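Local atomic coordinates of cellulose-binding protein (Saccharophagus degradans, PDB entry 2YHG), a protein that is of unproven function but may hydrolyse glycosidic bonds and bind polysaccharide, represented here by its C-terminal part with a calcium-binding, nucleoside hydrolase-like domain. Residues T35-G38 against D43-S46; V79-N84 against G231-N236. All coordinates share one frame; numbering follows the deposited sequence. Where two conformers were deposited one is given.

Contact 1: residues T35-G38 against D43-S46; sequences TDMG and DEQS. With CA (calcium ion), chain B.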
ATOM      1  N   THR A  35     -11.283   8.252   3.102  1.00  6.92           N
ATOM      2  CA  THR A  35     -11.449   8.675   1.709  1.00  7.64           C
ATOM      3  C   THR A  35     -12.522   9.751   1.600  1.00  8.20           C
ATOM      4  O   THR A  35     -13.637   9.608   2.168  1.00  8.31           O
ATOM      5  CB  THR A  35     -11.790   7.474   0.778  1.00  7.71           C
ATOM      6  OG1 THR A  35     -12.277   7.972  -0.474  1.00  9.18           O
ATOM      7  CG2 THR A  35     -12.875   6.550   1.357  1.00  9.50           C
ATOM      8  N   ASP A  36     -12.231  10.778   0.828  1.00  6.82           N
ATOM      9  CA  ASP A  36     -13.164  11.865   0.556  1.00  6.49           C
ATOM     10  C   ASP A  36     -14.015  11.590  -0.662  1.00  6.61           C
ATOM     11  O   ASP A  36     -14.041  12.358  -1.622  1.00  7.67           O
ATOM     12  CB  ASP A  36     -12.425  13.195   0.395  1.00  8.26           C
ATOM     13  CG  ASP A  36     -11.409  13.168  -0.771  1.00  7.81           C
ATOM     14  OD1 ASP A  36     -10.919  12.130  -1.163  1.00 10.42           O
ATOM     15  OD2 ASP A  36     -11.120  14.293  -1.299  1.00 10.79           O
ATOM     16  N   MET A  37     -14.775  10.497  -0.621  1.00  7.01           N
ATOM     17  CA  MET A  37     -15.671  10.120  -1.712  1.00  8.66           C
ATOM     18  C   MET A  37     -16.517  11.295  -2.143  1.00  8.53           C
ATOM     19  O   MET A  37     -17.067  12.028  -1.324  1.00  9.05           O
ATOM     20  CB  MET A  37     -16.579   8.983  -1.265  1.00  8.71           C
ATOM     21  CG  MET A  37     -15.860   7.661  -1.084  1.00  9.49           C
ATOM     22  SD  MET A  37     -15.514   6.886  -2.696  0.80  8.17           S
ATOM     23  CE  MET A  37     -14.453   5.513  -2.128  1.00  9.86           C
ATOM     24  N   GLY A  38     -16.660  11.424  -3.449  1.00  9.24           N
ATOM     25  CA  GLY A  38     -17.410  12.513  -4.078  1.00 10.37           C
ATOM     26  C   GLY A  38     -16.540  13.628  -4.609  1.00  9.54           C
ATOM     27  O   GLY A  38     -17.002  14.384  -5.458  1.00 11.74           O
ATOM     28  N   ASP A  43     -11.334   8.150  -6.216  1.00  6.90           N
ATOM     29  CA  ASP A  43     -11.483   7.389  -4.974  1.00  7.13           C
ATOM     30  C   ASP A  43     -12.315   6.123  -5.218  1.00  6.37           C
ATOM     31  O   ASP A  43     -12.084   5.096  -4.578  1.00  6.96           O
ATOM     32  CB  ASP A  43     -12.115   8.223  -3.873  1.00  7.79           C
ATOM     33  CG  ASP A  43     -11.206   9.342  -3.371  1.00  9.71           C
ATOM     34  OD1 ASP A  43     -10.954  10.286  -4.160  1.00 10.07           O
ATOM     35  OD2 ASP A  43     -10.656   9.263  -2.258  1.00  9.16           O
ATOM     36  N   GLU A  44     -13.367   6.246  -6.043  1.00  6.46           N
ATOM     37  CA  GLU A  44     -14.163   5.083  -6.387  1.00  6.76           C
ATOM     38  C   GLU A  44     -13.337   4.029  -7.102  1.00  7.15           C
ATOM     39  O   GLU A  44     -13.415   2.827  -6.795  1.00  7.45           O
ATOM     40  CB  GLU A  44     -15.350   5.515  -7.220  1.00  7.08           C
ATOM     41  CG  GLU A  44     -16.321   6.428  -6.513  1.00  7.63           C
ATOM     42  CD  GLU A  44     -17.128   7.221  -7.514  1.00  7.98           C
ATOM     43  OE1 GLU A  44     -17.909   6.608  -8.268  1.00  9.29           O
ATOM     44  OE2 GLU A  44     -16.941   8.448  -7.590  1.00  8.49           O
ATOM     45  N   GLN A  45     -12.571   4.466  -8.092  1.00  6.42           N
ATOM     46  CA  GLN A  45     -11.677   3.595  -8.808  1.00  6.64           C
ATOM     47  C   GLN A  45     -10.749   2.849  -7.849  1.00  6.66           C
ATOM     48  O   GLN A  45     -10.552   1.635  -7.958  1.00  7.16           O
ATOM     49  CB  GLN A  45     -10.820   4.409  -9.768  1.00  6.67           C
ATOM     50  CG  GLN A  45     -11.561   5.155 -10.877  1.00  6.79           C
ATOM     51  CD  GLN A  45     -10.615   5.993 -11.711  1.00  7.61           C
ATOM     52  OE1 GLN A  45      -9.581   6.471 -11.225  1.00  7.77           O
ATOM     53  NE2 GLN A  45     -10.920   6.152 -13.014  1.00  8.78           N
ATOM     54  N   SER A  46     -10.118   3.599  -6.960  1.00  6.16           N
ATOM     55  CA  SER A  46      -9.170   3.029  -6.026  1.00  6.71           C
ATOM     56  C   SER A  46      -9.821   1.990  -5.133  1.00  6.78           C
ATOM     57  O   SER A  46      -9.204   0.956  -4.860  1.00  6.74           O
ATOM     58  CB  SER A  46      -8.551   4.148  -5.180  1.00  6.70           C
ATOM     59  OG  SER A  46      -7.707   4.998  -5.969  1.00  6.72           O
TER
HETATM   60 CA    CA B1934      -9.168  11.291  -2.887  0.50  7.64          CA
HETATM   61  O   HOH W   1      -9.245  13.774  -2.975  1.00 13.30           O
HETATM   62  O   HOH W   2     -15.718   9.856  -5.543  1.00 12.41           O
HETATM   63  O   HOH W   3      -8.727  12.245  -5.237  1.00 85.44           O

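Contact 2: residues V79-N84 against G231-N236; sequences VDRILN and GAVYPN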
ATOM      1  N   VAL A  79     -19.570   4.305  -1.026  1.00  7.94           N
ATOM      2  CA  VAL A  79     -19.025   3.052  -0.565  1.00  7.54           C
ATOM      3  C   VAL A  79     -20.112   1.966  -0.543  1.00  8.18           C
ATOM      4  O   VAL A  79     -19.855   0.833  -0.946  1.00  9.15           O
ATOM      5  CB  VAL A  79     -18.313   3.188   0.774  1.00  7.75           C
ATOM      6  CG1 VAL A  79     -17.917   1.817   1.347  1.00  8.29           C
ATOM      7  CG2 VAL A  79     -17.091   4.092   0.640  1.00  8.19           C
ATOM      8  N   ASP A  80     -21.325   2.322  -0.125  1.00  8.44           N
ATOM      9  CA  ASP A  80     -22.400   1.340  -0.092  1.00  9.44           C
ATOM     10  C   ASP A  80     -22.576   0.718  -1.473  1.00  9.40           C
ATOM     11  O   ASP A  80     -22.807  -0.480  -1.609  1.00 10.28           O
ATOM     12  CB  ASP A  80     -23.723   2.029   0.285  1.00 10.00           C
ATOM     13  CG  ASP A  80     -23.756   2.637   1.673  1.00 10.40           C
ATOM     14  OD1 ASP A  80     -22.879   2.381   2.522  1.00 10.40           O
ATOM     15  OD2 ASP A  80     -24.732   3.395   1.895  1.00 12.62           O
ATOM     16  N   ARG A  81     -22.591   1.563  -2.508  1.00  9.26           N
ATOM     17  CA  ARG A  81     -22.808   1.131  -3.877  0.50 10.15           C
ATOM     18  C   ARG A  81     -21.697   0.190  -4.343  1.00  9.30           C
ATOM     19  O   ARG A  81     -21.938  -0.846  -4.972  1.00 10.66           O
ATOM     20  CB  ARG A  81     -22.898   2.381  -4.767  0.50  9.52           C
ATOM     21  CG  ARG A  81     -23.129   2.139  -6.236  0.50 10.60           C
ATOM     22  CD  ARG A  81     -23.717   3.377  -6.904  0.50 11.48           C
ATOM     23  NE  ARG A  81     -23.706   3.239  -8.344  0.50 11.40           N
ATOM     24  CZ  ARG A  81     -22.629   3.410  -9.084  0.50 11.12           C
ATOM     25  NH1 ARG A  81     -21.489   3.807  -8.529  0.50 14.04           N
ATOM     26  NH2 ARG A  81     -22.705   3.188 -10.390  0.50 13.81           N
ATOM     27  N   ILE A  82     -20.459   0.529  -4.024  1.00  8.87           N
ATOM     28  CA  ILE A  82     -19.327  -0.281  -4.404  1.00  8.46           C
ATOM     29  C   ILE A  82     -19.348  -1.620  -3.637  1.00  9.32           C
ATOM     30  O   ILE A  82     -19.070  -2.656  -4.243  1.00  9.86           O
ATOM     31  CB  ILE A  82     -18.015   0.494  -4.227  1.00  8.63           C
ATOM     32  CG1 ILE A  82     -17.921   1.627  -5.258  1.00  8.86           C
ATOM     33  CG2 ILE A  82     -16.821  -0.441  -4.316  1.00 10.27           C
ATOM     34  CD1 ILE A  82     -16.908   2.677  -4.971  1.00  9.63           C
ATOM     35  N   LEU A  83     -19.684  -1.609  -2.359  1.00  9.57           N
ATOM     36  CA  LEU A  83     -19.786  -2.848  -1.593  1.00 10.06           C
ATOM     37  C   LEU A  83     -20.936  -3.729  -2.050  1.00 10.61           C
ATOM     38  O   LEU A  83     -20.819  -4.952  -1.995  1.00 11.85           O
ATOM     39  CB  LEU A  83     -19.866  -2.563  -0.104  1.00 10.36           C
ATOM     40  CG  LEU A  83     -18.593  -2.020   0.551  1.00 11.00           C
ATOM     41  CD1 LEU A  83     -18.813  -1.866   2.049  1.00 12.57           C
ATOM     42  CD2 LEU A  83     -17.402  -2.909   0.279  1.00 13.31           C
ATOM     43  N   ASN A  84     -22.006  -3.144  -2.590  1.00 10.91           N
ATOM     44  CA  ASN A  84     -23.070  -3.970  -3.176  1.00 12.06           C
ATOM     45  C   ASN A  84     -22.531  -4.711  -4.386  1.00 12.05           C
ATOM     46  O   ASN A  84     -22.794  -5.901  -4.569  1.00 13.75           O
ATOM     47  CB  ASN A  84     -24.258  -3.085  -3.543  1.00 13.76           C
ATOM     48  CG  ASN A  84     -25.398  -3.850  -4.101  1.00 17.82           C
ATOM     49  OD1 ASN A  84     -25.919  -4.770  -3.472  0.50 18.25           O
ATOM     50  ND2 ASN A  84     -25.763  -3.528  -5.327  0.50 18.48           N
ATOM     51  N   GLY A 231     -16.750  -3.815 -12.251  1.00 10.24           N
ATOM     52  CA  GLY A 231     -16.377  -2.946 -13.343  1.00 10.52           C
ATOM     53  C   GLY A 231     -17.383  -1.832 -13.582  1.00  9.46           C
ATOM     54  O   GLY A 231     -17.013  -0.705 -13.904  1.00 10.08           O
ATOM     55  N   ALA A 232     -18.660  -2.130 -13.358  1.00 10.72           N
ATOM     56  CA  ALA A 232     -19.726  -1.176 -13.593  1.00 10.96           C
ATOM     57  C   ALA A 232     -19.717  -0.030 -12.557  1.00 10.75           C
ATOM     58  O   ALA A 232     -20.350   1.002 -12.773  1.00 14.20           O
ATOM     59  CB  ALA A 232     -21.070  -1.887 -13.602  1.00 12.63           C
ATOM     60  N   VAL A 233     -19.056  -0.216 -11.417  1.00  9.85           N
ATOM     61  CA  VAL A 233     -18.914   0.865 -10.437  1.00  9.71           C
ATOM     62  C   VAL A 233     -17.501   1.478 -10.424  1.00  9.30           C
ATOM     63  O   VAL A 233     -17.172   2.261  -9.528  1.00  9.47           O
ATOM     64  CB  VAL A 233     -19.346   0.411  -9.015  1.00 10.11           C
ATOM     65  CG1 VAL A 233     -20.813   0.023  -8.988  1.00 12.01           C
ATOM     66  CG2 VAL A 233     -18.474  -0.701  -8.497  1.00 10.60           C
ATOM     67  N   TYR A 234     -16.697   1.158 -11.433  1.00  8.50           N
ATOM     68  CA  TYR A 234     -15.381   1.782 -11.640  1.00  8.06           C
ATOM     69  C   TYR A 234     -15.579   2.916 -12.630  1.00  7.92           C
ATOM     70  O   TYR A 234     -15.770   2.663 -13.817  1.00  8.37           O
ATOM     71  CB  TYR A 234     -14.394   0.745 -12.166  1.00  8.41           C
ATOM     72  CG  TYR A 234     -12.972   1.248 -12.248  1.00  7.94           C
ATOM     73  CD1 TYR A 234     -12.567   2.088 -13.249  1.00  7.92           C
ATOM     74  CD2 TYR A 234     -11.990   0.863 -11.318  1.00  8.08           C
ATOM     75  CE1 TYR A 234     -11.286   2.602 -13.328  1.00  7.74           C
ATOM     76  CE2 TYR A 234     -10.680   1.367 -11.386  1.00  8.03           C
ATOM     77  CZ  TYR A 234     -10.341   2.228 -12.387  1.00  7.23           C
ATOM     78  OH  TYR A 234      -9.109   2.792 -12.480  1.00  8.05           O
ATOM     79  N   PRO A 235     -15.577   4.172 -12.192  1.00  7.54           N
ATOM     80  CA  PRO A 235     -15.932   5.257 -13.114  1.00  7.83           C
ATOM     81  C   PRO A 235     -14.750   5.652 -13.995  1.00  6.79           C
ATOM     82  O   PRO A 235     -13.599   5.341 -13.666  1.00  8.36           O
ATOM     83  CB  PRO A 235     -16.277   6.397 -12.174  1.00  7.70           C
ATOM     84  CG  PRO A 235     -15.382   6.149 -10.967  1.00  9.73           C
ATOM     85  CD  PRO A 235     -15.406   4.663 -10.813  1.00  8.22           C
ATOM     86  N   ASN A 236     -15.037   6.362 -15.077  1.00  7.65           N
ATOM     87  CA  ASN A 236     -13.992   6.957 -15.879  1.00  7.69           C
ATOM     88  C   ASN A 236     -13.214   7.993 -15.072  1.00  8.24           C
ATOM     89  O   ASN A 236     -13.720   8.643 -14.157  1.00  8.52           O
ATOM     90  CB  ASN A 236     -14.605   7.650 -17.093  1.00  7.89           C
ATOM     91  CG  ASN A 236     -15.055   6.696 -18.151  1.00  8.56           C
ATOM     92  OD1 ASN A 236     -14.720   5.518 -18.153  1.00 10.03           O
ATOM     93  ND2 ASN A 236     -15.769   7.225 -19.124  1.00 10.09           N
TER
HETATM   94  O   HOH W   4     -18.655   4.026  -7.967  1.00 10.19           O

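Contact 1: residues T35-G38 against D43-S46
With CG of Asp36 held between its backbone N and carbonyl carbon (chi1 60°), and CG of Asp43 anti to its carbonyl carbon, the two carboxylates converge on one calcium ion. Asp36 gives a single oxygen, OD1, at 2.6 Å from the calcium. Asp43 grips the ion with both oxygens, OD1 at 2.4 Å and OD2 at 2.6 Å. The side chains cross at about a right angle and their carboxylate planes stand 74° apart; the 3.1 Å between Asp36 OD1 and Asp43 OD2 is the spacing of ligands sharing a metal. Asp43 OD2 has a second partner: Thr35 OG1 donates a hydrogen bond to it at 2.7 Å, arriving on the anti side and 27° out of the carboxylate plane. Beside this polar centre, Met37 bends at chi2 and lays SD against Asp43 CB (3.8 Å) and Glu44 CG. Further out, a water accepts from Gly38 N and also bonds Glu44 OE2. The segments are the end of strand 30-35 with its following loop and the first turn of helix 42-52, the place where nucleoside hydrolases carry their aspartate-rich calcium site. Trp151 O, Asp244 OD2 and two waters bring the ligand atoms to seven. The calcium charge probably offsets the mutual repulsion of the carboxylate oxygens, while the second-shell Thr35 bond is consistent with further steadying the Asp43 carboxylate, already held by two calcium bonds.

Contact 2: residues V79-N84 against G231-N236
Ile82 and Val233 join two parts of a Rossmann-like alpha/beta domain (parallel strand order 3-2-1-4-5-6): helix 77-93, on the chain between strands 58-64 and 110-112, and the turn that follows helix 228-232. The close-packed part is small and apolar. Ile82 CG1 lies 4.0 Å from Val233 CG2, the two branched side chains meeting at a slant, both residues buried. Val233 fills the interface, since its side chain starts out toward the helix; a chi1 of -62° sends CG1 to the Arg81 side and leaves CG2 for Ile82. A backbone bond from Tyr234 N to Gly231 O, 3.1 Å, closes the turn on which Val233 sits. Ile82 also packs on Leu47 and Leu51 of helix 42-52.

The solvent side is looser and belongs to Arg81, an exposed residue deposited in two conformers and touching a crystal neighbour. Its guanidinium contact and water belong to one conformer and are less certain than the Ile82-Val233 packing. In that conformer the chain runs extended from CG to NE and slides past Val233 in the opposite direction. Val233 CG1 then sits 3.7 Å above one guanidinium face, offset toward its rim, with Arg81 CZ 3.8 Å from that methyl. In the guanidinium plane, at its edge, a water accepts a weak bond from Arg81 NH1 (2.9 Å) and donates a firmer one to Val233 O at 2.8 Å.

Overall arrangement
Both contacts belong to the nucleoside hydrolase-like domain, with centres about 10 Å apart. Contact 1 has all its touching residues buried and is mainly polar, organised round a metal at the end of a central strand of the parallel sheet; contact 2 lies farther out and is half exposed, depending on apolar packing, with an arginine laid over a methyl and a weakly held water at its solvent side. Helix 42-52 ties them together. Glu44 and Gln45 of segment 43-46 face the turn of contact 2: Gln45 NE2 lies 2.9 Å from Pro235 O, a probable hydrogen bond. Met37 touches Val79 and Glu44 touches Ile82, so helix 77-93 also packs on both segments of contact 1.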